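Local coordinates for probable transcriptional regulator (Pseudomonas aeruginosa PAO1, PDB 2GEN), which probably binds DNA as a dimeric transcriptional regulator of the TetR family, through a helix-turn-helix at its N-terminal end, at residues L17-E22 against D26-E31; T89-W94 against G159-L164; R131-L136 against M148-F153. All coordinates share one frame; numbering follows the deposited sequence.

In the fold
The three contacts follow the all-helical TetR plan from the predicted DNA-binding end to the dimer interface. Contact 1 joins the first helix to the start of the predicted helix-turn-helix motif, with its centre about 20 Å from the centre of the chain. Contact 2, about 9 Å from that centre, pairs helices 80-97 and 150-169 in the body of the regulatory part, and contact 3 ties helix 118-141 to the start of the same helix 150-169. Contact 3 is nested in the loop closed by contact 2, their centres about 17 Å apart, and both reach the second subunit. Contacts 1 and 3 lie about 37 Å apart between centres, on opposite sides of the chain's centre.

Contact 1: L17-E22 against D26-E31; sequences LACFSE and DATTIE
T28 pushes its side chain into the angle between C19 and F20, laying its methyl CG2 against C19 CB at 3.6 Å and its CB beside the F20 ring. The ring receives the threonine at its rim and not over a face: T28 CB lies in the ring plane, 3.7 Å from F20 CD1, and the two side chains cross at about a right angle. With T28 CG2 anti to the backbone N, the methyl reaches both C19 CB and F20 CE1, the latter at 3.8 Å. The hydroxyl OG1 also lies against helix 9-23, at the edge of the F20 ring, while its hydrogen bond goes to the carbonyl of G24 in the turn. T28 OG1 also comes within 3.3 Å of C19 O, without a hydrogen bond between them. Across the connecting turn, the contact packs T28, two residues ahead of helix 30-37 in the predicted helix-turn-helix of this TetR-family protein, against helix 9-23. Next in the chain, T29 is the N-cap of helix 30-37, its hydroxyl bonded to the backbone N of M32, while T28 O accepts from K51 NZ. L58 of helix 51-76 packs on F20, and I33 touches the buried T28.

Contact 2: T89-W94 against G159-L164; sequences TSYIDW and GPAHDL
Y91 presents a ring face to the edge of H162 in a T-shaped aromatic pair. The centroids are 4.8 Å apart and the planes stand at 72°, with H162 CD2 poised above the tyrosine ring but offset toward its rim, 3.6 Å from Y91 CZ. Holding CG anti to the backbone N (chi1 180°) sends the tyrosine ring from its helix across to the histidine. Apolar packing lies beside this pair: A161 CB touches both I92 CD1, at 3.8 Å, and Y91 CD2, at 4.0 Å, which lie side by side on the facing helix. The segments run nearly parallel, with their axes 9.9 Å apart and 12° between directions, and they join helices 80-97 and 150-169 within the all-helical regulatory part of a TetR-family fold. Polar contact between them is indirect. A water donates to H162 O at 2.7 Å and also hydrogen-bonds Y91 OH, at 3.0 Å, bridging the phenol to the backbone of helix 150-169. The polar end of the imidazole is engaged across the dimer interface, where H162 ND1 is hydrogen-bonded to D163 OD1 of the second subunit; the same bond recurs with the chains exchanged, and P160 packs on P160 of the second subunit. Y66 and L106, from helices 51-76 and 99-114, also touch Y91, while I92 meets R181 and L177.

Contact 3: R131-L136 against M148-F153; sequences RIHAAL and MPDDCF
H133 brings the edge of its imidazole to the carboxylate of D150, with NE2 3.0 Å from D150 OD2. The hydrogen bond from NE2 is weak, because the N-H to acceptor angle is only 120°. The oxygen lies in the plane of the imidazole but to one side of the N-H direction, toward the neighbouring carbon, and H133 CD2 is 3.2 Å from the same D150 OD2. The two side chains cross at about a right angle, and the ring and carboxylate planes are 69° apart. With CG anti to the backbone N, chi1 -169°, the imidazole extends from helix 118-141 far enough to meet the aspartate at the first turn of the next helix. The strongest partner of D150 is R174 of the second subunit, in a salt bridge to OD2; OD1 forms another with R140. These two arginines probably help to keep the carboxylate charged and fix its orientation, with the histidine as a minor third partner.

One turn further on, L136 supplies the apolar half of the contact. It and F153 approach from opposite directions, and L136 CD1 comes to 3.7 Å from F153 CE2. The second methyl branch, L136 CD2, lies 4.1 Å from F153 CZ, so both branches bear on the far end of the phenyl ring. That ring also meets F145 edge-to-face and R140 in a cation-pi interaction.

This junction of consecutive helices in the all-helical regulatory part of a TetR-family protein lies beside the dimer interface, joining the C-terminal half of helix 118-141 to the start of helix 150-169, whose N-cap is P149. Helix 80-97 adds T83 against L136 and V84 against F153, helix 181-192 brings V192 onto F153, and helix 51-76 packs on I132 through L70 and F74.

Contact 1: L17-E22 against D26-E31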
ATOM      1  N   LEU A  17      13.814  14.489  -8.933  1.00 29.54           N
ATOM      2  CA  LEU A  17      12.405  14.169  -8.790  1.00 28.70           C
ATOM      3  C   LEU A  17      11.556  14.731  -9.951  1.00 29.41           C
ATOM      4  O   LEU A  17      10.709  14.022 -10.486  1.00 29.18           O
ATOM      5  CB  LEU A  17      11.882  14.661  -7.428  1.00 28.79           C
ATOM      6  CG  LEU A  17      10.369  14.573  -7.222  1.00 28.66           C
ATOM      7  CD1 LEU A  17       9.862  13.104  -7.235  1.00 28.22           C
ATOM      8  CD2 LEU A  17      10.037  15.243  -5.895  1.00 27.97           C
ATOM      9  N   ALA A  18      11.774  15.990 -10.324  1.00 29.99           N
ATOM     10  CA  ALA A  18      11.023  16.604 -11.416  1.00 31.52           C
ATOM     11  C   ALA A  18      11.210  15.808 -12.720  1.00 32.35           C
ATOM     12  O   ALA A  18      10.234  15.533 -13.427  1.00 32.88           O
ATOM     13  CB  ALA A  18      11.475  18.051 -11.597  1.00 31.42           C
ATOM     14  N   CYS A  19      12.454  15.403 -12.994  1.00 33.55           N
ATOM     15  CA  CYS A  19      12.767  14.592 -14.184  1.00 34.11           C
ATOM     16  C   CYS A  19      12.057  13.253 -14.129  1.00 34.12           C
ATOM     17  O   CYS A  19      11.387  12.866 -15.084  1.00 34.17           O
ATOM     18  CB  CYS A  19      14.284  14.371 -14.324  1.00 34.47           C
ATOM     19  SG  CYS A  19      15.255  15.841 -14.684  1.00 37.89           S
ATOM     20  N   PHE A  20      12.186  12.554 -12.995  1.00 34.30           N
ATOM     21  CA  PHE A  20      11.572  11.242 -12.810  1.00 34.50           C
ATOM     22  C   PHE A  20      10.059  11.270 -12.999  1.00 35.07           C
ATOM     23  O   PHE A  20       9.484  10.345 -13.562  1.00 35.13           O
ATOM     24  CB  PHE A  20      11.877  10.672 -11.415  1.00 34.19           C
ATOM     25  CG  PHE A  20      13.312  10.296 -11.184  1.00 33.71           C
ATOM     26  CD1 PHE A  20      14.184  10.055 -12.239  1.00 33.58           C
ATOM     27  CD2 PHE A  20      13.777  10.134  -9.884  1.00 32.30           C
ATOM     28  CE1 PHE A  20      15.509   9.695 -12.002  1.00 31.45           C
ATOM     29  CE2 PHE A  20      15.082   9.769  -9.619  1.00 32.08           C
ATOM     30  CZ  PHE A  20      15.975   9.537 -10.698  1.00 33.45           C
ATOM     31  N   SER A  21       9.426  12.336 -12.509  1.00 36.25           N
ATOM     32  CA  SER A  21       7.969  12.480 -12.538  1.00 37.67           C
ATOM     33  C   SER A  21       7.473  12.740 -13.950  1.00 38.72           C
ATOM     34  O   SER A  21       6.459  12.198 -14.352  1.00 38.22           O
ATOM     35  CB  SER A  21       7.521  13.618 -11.613  1.00 37.48           C
ATOM     36  OG  SER A  21       7.996  13.375 -10.300  1.00 38.12           O
ATOM     37  N   GLU A  22       8.230  13.550 -14.685  1.00 40.25           N
ATOM     38  CA  GLU A  22       7.887  13.952 -16.051  1.00 42.73           C
ATOM     39  C   GLU A  22       8.166  12.843 -17.068  1.00 42.81           C
ATOM     40  O   GLU A  22       7.328  12.551 -17.933  1.00 43.36           O
ATOM     41  CB  GLU A  22       8.672  15.209 -16.403  1.00 42.39           C
ATOM     42  CG  GLU A  22       8.359  15.814 -17.775  1.00 45.14           C
ATOM     43  CD  GLU A  22       8.781  17.284 -17.878  1.00 45.59           C
ATOM     44  OE1 GLU A  22       9.285  17.846 -16.869  1.00 49.76           O
ATOM     45  OE2 GLU A  22       8.597  17.876 -18.968  1.00 51.70           O
ATOM     46  N   ASP A  26      13.281   5.236 -15.681  1.00 39.91           N
ATOM     47  CA  ASP A  26      14.133   4.563 -16.656  1.00 40.50           C
ATOM     48  C   ASP A  26      14.503   5.491 -17.816  1.00 40.33           C
ATOM     49  O   ASP A  26      15.670   5.526 -18.225  1.00 40.86           O
ATOM     50  CB  ASP A  26      13.496   3.237 -17.103  1.00 41.22           C
ATOM     51  CG  ASP A  26      13.529   2.163 -15.992  1.00 43.15           C
ATOM     52  OD1 ASP A  26      14.481   2.148 -15.174  1.00 46.25           O
ATOM     53  OD2 ASP A  26      12.610   1.321 -15.931  1.00 46.64           O
ATOM     54  N   ALA A  27      13.548   6.289 -18.292  1.00 39.92           N
ATOM     55  CA  ALA A  27      13.814   7.251 -19.381  1.00 39.21           C
ATOM     56  C   ALA A  27      14.596   8.517 -18.987  1.00 38.68           C
ATOM     57  O   ALA A  27      15.027   9.283 -19.866  1.00 39.31           O
ATOM     58  CB  ALA A  27      12.514   7.632 -20.092  1.00 39.62           C
ATOM     59  N   THR A  28      14.756   8.775 -17.689  1.00 37.53           N
ATOM     60  CA  THR A  28      15.587   9.911 -17.245  1.00 36.37           C
ATOM     61  C   THR A  28      17.067   9.560 -17.343  1.00 36.34           C
ATOM     62  O   THR A  28      17.487   8.459 -16.980  1.00 36.89           O
ATOM     63  CB  THR A  28      15.248  10.374 -15.788  1.00 35.98           C
ATOM     64  OG1 THR A  28      13.896  10.842 -15.740  1.00 34.46           O
ATOM     65  CG2 THR A  28      16.194  11.485 -15.303  1.00 34.59           C
ATOM     66  N   THR A  29      17.861  10.497 -17.837  1.00 36.25           N
ATOM     67  CA  THR A  29      19.302  10.301 -17.883  1.00 36.41           C
ATOM     68  C   THR A  29      19.957  11.277 -16.927  1.00 36.04           C
ATOM     69  O   THR A  29      19.341  12.270 -16.532  1.00 36.11           O
ATOM     70  CB  THR A  29      19.836  10.561 -19.304  1.00 35.97           C
ATOM     71  OG1 THR A  29      19.551  11.926 -19.657  1.00 36.11           O
ATOM     72  CG2 THR A  29      19.173   9.615 -20.312  1.00 36.02           C
ATOM     73  N   ILE A  30      21.202  10.998 -16.549  1.00 36.31           N
ATOM     74  CA  ILE A  30      21.992  11.940 -15.763  1.00 37.08           C
ATOM     75  C   ILE A  30      22.124  13.301 -16.464  1.00 37.22           C
ATOM     76  O   ILE A  30      22.197  14.329 -15.804  1.00 37.17           O
ATOM     77  CB  ILE A  30      23.373  11.344 -15.343  1.00 37.28           C
ATOM     78  CG1 ILE A  30      24.063  12.210 -14.284  1.00 38.30           C
ATOM     79  CG2 ILE A  30      24.295  11.118 -16.547  1.00 37.22           C
ATOM     80  CD1 ILE A  30      23.714  11.825 -12.869  1.00 40.61           C
ATOM     81  N   GLU A  31      22.134  13.311 -17.799  1.00 37.66           N
ATOM     82  CA  GLU A  31      22.166  14.567 -18.546  1.00 38.29           C
ATOM     83  C   GLU A  31      20.955  15.450 -18.245  1.00 38.58           C
ATOM     84  O   GLU A  31      21.095  16.658 -18.022  1.00 38.65           O
ATOM     85  CB  GLU A  31      22.261  14.302 -20.058  1.00 38.61           C
ATOM     86  CG  GLU A  31      23.642  13.831 -20.519  1.00 38.29           C
ATOM     87  CD  GLU A  31      23.900  12.330 -20.340  1.00 39.64           C
ATOM     88  OE1 GLU A  31      22.979  11.535 -19.998  1.00 35.55           O
ATOM     89  OE2 GLU A  31      25.063  11.942 -20.563  1.00 40.34           O
TER

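Contact 2: T89-W94 against G159-L164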
ATOM      1  N   THR A  89      -1.335  13.090  10.730  1.00 14.27           N
ATOM      2  CA  THR A  89      -1.280  14.441  10.027  1.00 14.97           C
ATOM      3  C   THR A  89       0.071  14.668   9.348  1.00 15.85           C
ATOM      4  O   THR A  89       0.114  15.315   8.315  1.00 17.66           O
ATOM      5  CB  THR A  89      -1.586  15.591  10.981  1.00 16.26           C
ATOM      6  OG1 THR A  89      -0.576  15.640  11.999  1.00 15.56           O
ATOM      7  CG2 THR A  89      -2.932  15.376  11.639  1.00 16.21           C
ATOM      8  N   SER A  90       1.187  14.189   9.918  1.00 14.13           N
ATOM      9  CA  SER A  90       2.491  14.384   9.303  1.00 15.88           C
ATOM     10  C   SER A  90       2.561  13.723   7.931  1.00 16.62           C
ATOM     11  O   SER A  90       3.100  14.294   6.977  1.00 15.99           O
ATOM     12  CB  SER A  90       3.632  13.909  10.220  1.00 15.12           C
ATOM     13  OG  SER A  90       3.642  14.677  11.391  1.00 16.93           O
ATOM     14  N   TYR A  91       1.985  12.518   7.827  1.00 15.99           N
ATOM     15  CA  TYR A  91       2.034  11.809   6.574  1.00 17.33           C
ATOM     16  C   TYR A  91       1.139  12.484   5.527  1.00 16.86           C
ATOM     17  O   TYR A  91       1.603  12.775   4.422  1.00 18.14           O
ATOM     18  CB  TYR A  91       1.640  10.337   6.777  1.00 17.22           C
ATOM     19  CG  TYR A  91       1.693   9.633   5.478  1.00 18.38           C
ATOM     20  CD1 TYR A  91       2.936   9.402   4.849  1.00 21.61           C
ATOM     21  CD2 TYR A  91       0.518   9.242   4.821  1.00 19.32           C
ATOM     22  CE1 TYR A  91       2.995   8.757   3.592  1.00 24.59           C
ATOM     23  CE2 TYR A  91       0.568   8.605   3.579  1.00 21.28           C
ATOM     24  CZ  TYR A  91       1.790   8.363   2.986  1.00 22.85           C
ATOM     25  OH  TYR A  91       1.843   7.761   1.746  1.00 27.14           O
ATOM     26  N   ILE A  92      -0.089  12.803   5.908  1.00 16.50           N
ATOM     27  CA  ILE A  92      -1.070  13.375   4.978  1.00 15.71           C
ATOM     28  C   ILE A  92      -0.523  14.735   4.499  1.00 16.24           C
ATOM     29  O   ILE A  92      -0.451  14.985   3.308  1.00 17.17           O
ATOM     30  CB  ILE A  92      -2.453  13.495   5.644  1.00 16.96           C
ATOM     31  CG1 ILE A  92      -3.052  12.086   5.842  1.00 16.59           C
ATOM     32  CG2 ILE A  92      -3.379  14.434   4.778  1.00 17.01           C
ATOM     33  CD1 ILE A  92      -3.295  11.338   4.571  1.00 27.78           C
ATOM     34  N   ASP A  93      -0.074  15.548   5.443  1.00 16.02           N
ATOM     35  CA  ASP A  93       0.428  16.910   5.085  1.00 16.65           C
ATOM     36  C   ASP A  93       1.623  16.817   4.163  1.00 17.91           C
ATOM     37  O   ASP A  93       1.718  17.585   3.225  1.00 19.22           O
ATOM     38  CB  ASP A  93       0.778  17.679   6.332  1.00 17.18           C
ATOM     39  CG  ASP A  93      -0.454  18.034   7.145  1.00 16.47           C
ATOM     40  OD1 ASP A  93      -1.601  17.843   6.632  1.00 20.47           O
ATOM     41  OD2 ASP A  93      -0.309  18.533   8.292  1.00 18.64           O
ATOM     42  N   TRP A  94       2.562  15.896   4.457  1.00 17.21           N
ATOM     43  CA  TRP A  94       3.745  15.728   3.642  1.00 17.73           C
ATOM     44  C   TRP A  94       3.364  15.285   2.199  1.00 18.76           C
ATOM     45  O   TRP A  94       3.902  15.817   1.201  1.00 19.64           O
ATOM     46  CB  TRP A  94       4.743  14.750   4.304  1.00 18.41           C
ATOM     47  CG  TRP A  94       6.047  14.706   3.524  1.00 19.41           C
ATOM     48  CD1 TRP A  94       7.165  15.536   3.686  1.00 22.74           C
ATOM     49  CD2 TRP A  94       6.349  13.834   2.452  1.00 21.33           C
ATOM     50  NE1 TRP A  94       8.137  15.184   2.762  1.00 23.97           N
ATOM     51  CE2 TRP A  94       7.666  14.146   2.003  1.00 21.66           C
ATOM     52  CE3 TRP A  94       5.646  12.796   1.824  1.00 23.53           C
ATOM     53  CZ2 TRP A  94       8.277  13.449   0.935  1.00 21.59           C
ATOM     54  CZ3 TRP A  94       6.273  12.093   0.771  1.00 24.67           C
ATOM     55  CH2 TRP A  94       7.564  12.442   0.353  1.00 21.17           C
ATOM     56  N   GLY A 159      -2.334   2.815   8.302  1.00 18.19           N
ATOM     57  CA  GLY A 159      -2.837   2.079   7.130  1.00 16.39           C
ATOM     58  C   GLY A 159      -3.901   2.882   6.355  1.00 15.65           C
ATOM     59  O   GLY A 159      -3.784   2.963   5.143  1.00 16.91           O
ATOM     60  N   PRO A 160      -4.922   3.411   7.046  1.00 15.39           N
ATOM     61  CA  PRO A 160      -5.915   4.201   6.261  1.00 16.43           C
ATOM     62  C   PRO A 160      -5.303   5.362   5.463  1.00 17.16           C
ATOM     63  O   PRO A 160      -5.594   5.518   4.254  1.00 17.86           O
ATOM     64  CB  PRO A 160      -6.901   4.681   7.321  1.00 17.12           C
ATOM     65  CG  PRO A 160      -6.905   3.571   8.346  1.00 16.15           C
ATOM     66  CD  PRO A 160      -5.389   3.283   8.441  1.00 14.52           C
ATOM     67  N   ALA A 161      -4.454   6.168   6.105  1.00 17.77           N
ATOM     68  CA  ALA A 161      -3.772   7.245   5.423  1.00 18.03           C
ATOM     69  C   ALA A 161      -2.911   6.741   4.268  1.00 18.16           C
ATOM     70  O   ALA A 161      -2.978   7.299   3.194  1.00 18.53           O
ATOM     71  CB  ALA A 161      -2.907   8.076   6.442  1.00 17.20           C
ATOM     72  N   HIS A 162      -2.091   5.692   4.463  1.00 19.18           N
ATOM     73  CA  HIS A 162      -1.330   5.117   3.380  1.00 20.50           C
ATOM     74  C   HIS A 162      -2.257   4.693   2.220  1.00 19.85           C
ATOM     75  O   HIS A 162      -1.962   4.938   1.027  1.00 19.69           O
ATOM     76  CB  HIS A 162      -0.547   3.883   3.870  1.00 21.91           C
ATOM     77  CG  HIS A 162       0.727   4.199   4.587  1.00 22.37           C
ATOM     78  ND1 HIS A 162       1.529   3.205   5.137  1.00 25.72           N
ATOM     79  CD2 HIS A 162       1.347   5.379   4.859  1.00 25.98           C
ATOM     80  CE1 HIS A 162       2.603   3.763   5.682  1.00 26.17           C
ATOM     81  NE2 HIS A 162       2.517   5.079   5.531  1.00 26.78           N
ATOM     82  N   ASP A 163      -3.348   4.025   2.582  1.00 19.58           N
ATOM     83  CA  ASP A 163      -4.245   3.485   1.574  1.00 21.40           C
ATOM     84  C   ASP A 163      -4.942   4.609   0.793  1.00 20.92           C
ATOM     85  O   ASP A 163      -4.955   4.583  -0.445  1.00 22.11           O
ATOM     86  CB  ASP A 163      -5.257   2.548   2.217  1.00 21.97           C
ATOM     87  CG  ASP A 163      -5.991   1.704   1.199  1.00 27.06           C
ATOM     88  OD1 ASP A 163      -5.375   0.736   0.656  1.00 29.20           O
ATOM     89  OD2 ASP A 163      -7.169   2.017   0.942  1.00 29.31           O
ATOM     90  N   LEU A 164      -5.514   5.578   1.496  1.00 20.35           N
ATOM     91  CA  LEU A 164      -6.175   6.720   0.829  1.00 20.42           C
ATOM     92  C   LEU A 164      -5.172   7.508  -0.028  1.00 21.42           C
ATOM     93  O   LEU A 164      -5.480   7.875  -1.167  1.00 22.28           O
ATOM     94  CB  LEU A 164      -6.839   7.622   1.836  1.00 19.59           C
ATOM     95  CG  LEU A 164      -7.827   8.681   1.287  1.00 20.73           C
ATOM     96  CD1 LEU A 164      -8.878   8.011   0.377  1.00 23.90           C
ATOM     97  CD2 LEU A 164      -8.524   9.410   2.414  1.00 21.45           C
TER
HETATM   98  O   HOH W   1       0.750   5.142   0.776  1.00 36.33           O

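Contact 3: R131-L136 against M148-F153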
ATOM      1  N   ARG A 131      12.528   5.365  17.213  1.00 18.76           N
ATOM      2  CA  ARG A 131      12.070   6.643  17.754  1.00 18.05           C
ATOM      3  C   ARG A 131      10.551   6.584  18.010  1.00 16.42           C
ATOM      4  O   ARG A 131      10.051   7.090  19.021  1.00 17.14           O
ATOM      5  CB  ARG A 131      12.438   7.757  16.758  1.00 18.30           C
ATOM      6  CG  ARG A 131      11.931   9.122  17.174  1.00 22.14           C
ATOM      7  CD  ARG A 131      12.613   9.571  18.480  1.00 29.36           C
ATOM      8  NE  ARG A 131      12.165  10.828  19.115  1.00 30.44           N
ATOM      9  CZ  ARG A 131      11.279  10.866  20.107  1.00 33.02           C
ATOM     10  NH1 ARG A 131      10.699   9.735  20.508  1.00 29.55           N
ATOM     11  NH2 ARG A 131      10.945  12.032  20.679  1.00 30.20           N
ATOM     12  N   ILE A 132       9.803   6.018  17.071  1.00 16.62           N
ATOM     13  CA  ILE A 132       8.363   5.887  17.245  1.00 16.61           C
ATOM     14  C   ILE A 132       8.046   4.967  18.436  1.00 16.39           C
ATOM     15  O   ILE A 132       7.223   5.304  19.317  1.00 15.67           O
ATOM     16  CB  ILE A 132       7.695   5.380  15.974  1.00 16.13           C
ATOM     17  CG1 ILE A 132       7.859   6.421  14.847  1.00 18.32           C
ATOM     18  CG2 ILE A 132       6.212   5.086  16.223  1.00 17.39           C
ATOM     19  CD1 ILE A 132       7.353   5.857  13.506  1.00 19.44           C
ATOM     20  N   HIS A 133       8.744   3.840  18.514  1.00 17.55           N
ATOM     21  CA  HIS A 133       8.546   2.923  19.652  1.00 17.50           C
ATOM     22  C   HIS A 133       8.822   3.626  20.977  1.00 17.27           C
ATOM     23  O   HIS A 133       8.026   3.523  21.913  1.00 17.26           O
ATOM     24  CB  HIS A 133       9.376   1.645  19.494  1.00 18.19           C
ATOM     25  CG  HIS A 133       9.013   0.579  20.479  1.00 20.35           C
ATOM     26  ND1 HIS A 133       9.487   0.574  21.780  1.00 23.30           N
ATOM     27  CD2 HIS A 133       8.212  -0.508  20.361  1.00 21.75           C
ATOM     28  CE1 HIS A 133       8.987  -0.473  22.421  1.00 24.77           C
ATOM     29  NE2 HIS A 133       8.205  -1.147  21.585  1.00 21.89           N
ATOM     30  N   ALA A 134       9.900   4.423  21.044  1.00 17.60           N
ATOM     31  CA  ALA A 134      10.193   5.187  22.277  1.00 16.84           C
ATOM     32  C   ALA A 134       9.134   6.213  22.591  1.00 16.53           C
ATOM     33  O   ALA A 134       8.773   6.373  23.760  1.00 16.43           O
ATOM     34  CB  ALA A 134      11.582   5.839  22.185  1.00 17.84           C
ATOM     35  N   ALA A 135       8.569   6.858  21.553  1.00 15.54           N
ATOM     36  CA  ALA A 135       7.525   7.867  21.776  1.00 16.17           C
ATOM     37  C   ALA A 135       6.210   7.289  22.317  1.00 15.09           C
ATOM     38  O   ALA A 135       5.427   7.982  22.955  1.00 16.60           O
ATOM     39  CB  ALA A 135       7.243   8.632  20.475  1.00 16.06           C
ATOM     40  N   LEU A 136       5.934   6.032  21.970  1.00 15.49           N
ATOM     41  CA  LEU A 136       4.651   5.434  22.331  1.00 16.98           C
ATOM     42  C   LEU A 136       4.714   4.680  23.630  1.00 17.18           C
ATOM     43  O   LEU A 136       3.675   4.403  24.217  1.00 17.41           O
ATOM     44  CB  LEU A 136       4.224   4.475  21.201  1.00 16.71           C
ATOM     45  CG  LEU A 136       3.876   5.156  19.871  1.00 18.30           C
ATOM     46  CD1 LEU A 136       3.757   4.159  18.753  1.00 21.06           C
ATOM     47  CD2 LEU A 136       2.590   6.004  20.034  1.00 19.91           C
HETATM   48  N   MSE A 148      -2.817  -4.563  21.579  1.00 27.89           N
HETATM   49  CA  MSE A 148      -2.478  -5.146  20.296  1.00 28.66           C
HETATM   50  C   MSE A 148      -0.967  -5.188  20.100  1.00 27.79           C
HETATM   51  O   MSE A 148      -0.240  -4.392  20.736  1.00 27.32           O
HETATM   52  CB  MSE A 148      -3.182  -4.385  19.139  1.00 30.23           C
HETATM   53  CG  MSE A 148      -2.599  -3.093  18.816  1.00 28.49           C
HETATM   54 SE   MSE A 148      -3.784  -2.139  17.485  0.70 31.51          SE
HETATM   55  CE  MSE A 148      -4.990  -1.372  18.611  1.00 32.01           C
ATOM     56  N   PRO A 149      -0.474  -6.088  19.232  1.00 26.59           N
ATOM     57  CA  PRO A 149       0.947  -6.121  18.864  1.00 27.05           C
ATOM     58  C   PRO A 149       1.416  -4.802  18.256  1.00 26.87           C
ATOM     59  O   PRO A 149       0.636  -4.129  17.580  1.00 26.08           O
ATOM     60  CB  PRO A 149       1.029  -7.233  17.828  1.00 27.29           C
ATOM     61  CG  PRO A 149      -0.200  -8.073  18.061  1.00 26.83           C
ATOM     62  CD  PRO A 149      -1.242  -7.168  18.576  1.00 27.08           C
ATOM     63  N   ASP A 150       2.665  -4.439  18.503  1.00 26.20           N
ATOM     64  CA  ASP A 150       3.227  -3.157  18.001  1.00 27.29           C
ATOM     65  C   ASP A 150       3.041  -3.011  16.485  1.00 27.44           C
ATOM     66  O   ASP A 150       2.677  -1.906  16.003  1.00 27.95           O
ATOM     67  CB  ASP A 150       4.735  -3.056  18.322  1.00 26.83           C
ATOM     68  CG  ASP A 150       5.028  -2.835  19.805  1.00 28.24           C
ATOM     69  OD1 ASP A 150       4.109  -2.554  20.603  1.00 27.46           O
ATOM     70  OD2 ASP A 150       6.226  -2.968  20.187  1.00 27.36           O
ATOM     71  N   ASP A 151       3.243  -4.108  15.731  1.00 27.98           N
ATOM     72  CA  ASP A 151       3.058  -4.070  14.265  1.00 28.51           C
ATOM     73  C   ASP A 151       1.623  -3.818  13.858  1.00 27.50           C
ATOM     74  O   ASP A 151       1.394  -3.121  12.841  1.00 26.21           O
ATOM     75  CB  ASP A 151       3.497  -5.344  13.548  1.00 30.31           C
ATOM     76  CG  ASP A 151       4.967  -5.647  13.698  1.00 33.98           C
ATOM     77  OD1 ASP A 151       5.825  -4.762  13.474  1.00 37.82           O
ATOM     78  OD2 ASP A 151       5.253  -6.823  14.007  1.00 36.24           O
ATOM     79  N   CYS A 152       0.669  -4.371  14.617  1.00 27.09           N
ATOM     80  CA  CYS A 152      -0.763  -4.110  14.385  1.00 28.14           C
ATOM     81  C   CYS A 152      -1.100  -2.642  14.638  1.00 26.80           C
ATOM     82  O   CYS A 152      -1.708  -1.970  13.786  1.00 26.22           O
ATOM     83  CB  CYS A 152      -1.620  -4.931  15.320  1.00 30.27           C
ATOM     84  SG  CYS A 152      -1.564  -6.623  14.891  1.00 40.43           S
ATOM     85  N   PHE A 153      -0.709  -2.154  15.824  1.00 24.09           N
ATOM     86  CA  PHE A 153      -0.834  -0.717  16.140  1.00 22.74           C
ATOM     87  C   PHE A 153      -0.302   0.152  14.985  1.00 22.39           C
ATOM     88  O   PHE A 153      -1.009   1.081  14.556  1.00 21.89           O
ATOM     89  CB  PHE A 153      -0.146  -0.390  17.476  1.00 22.73           C
ATOM     90  CG  PHE A 153      -0.306   1.033  17.938  1.00 21.13           C
ATOM     91  CD1 PHE A 153      -1.154   1.323  19.005  1.00 22.12           C
ATOM     92  CD2 PHE A 153       0.414   2.063  17.356  1.00 22.85           C
ATOM     93  CE1 PHE A 153      -1.310   2.610  19.500  1.00 24.00           C
ATOM     94  CE2 PHE A 153       0.287   3.392  17.872  1.00 20.47           C
ATOM     95  CZ  PHE A 153      -0.618   3.656  18.931  1.00 22.48           C
TER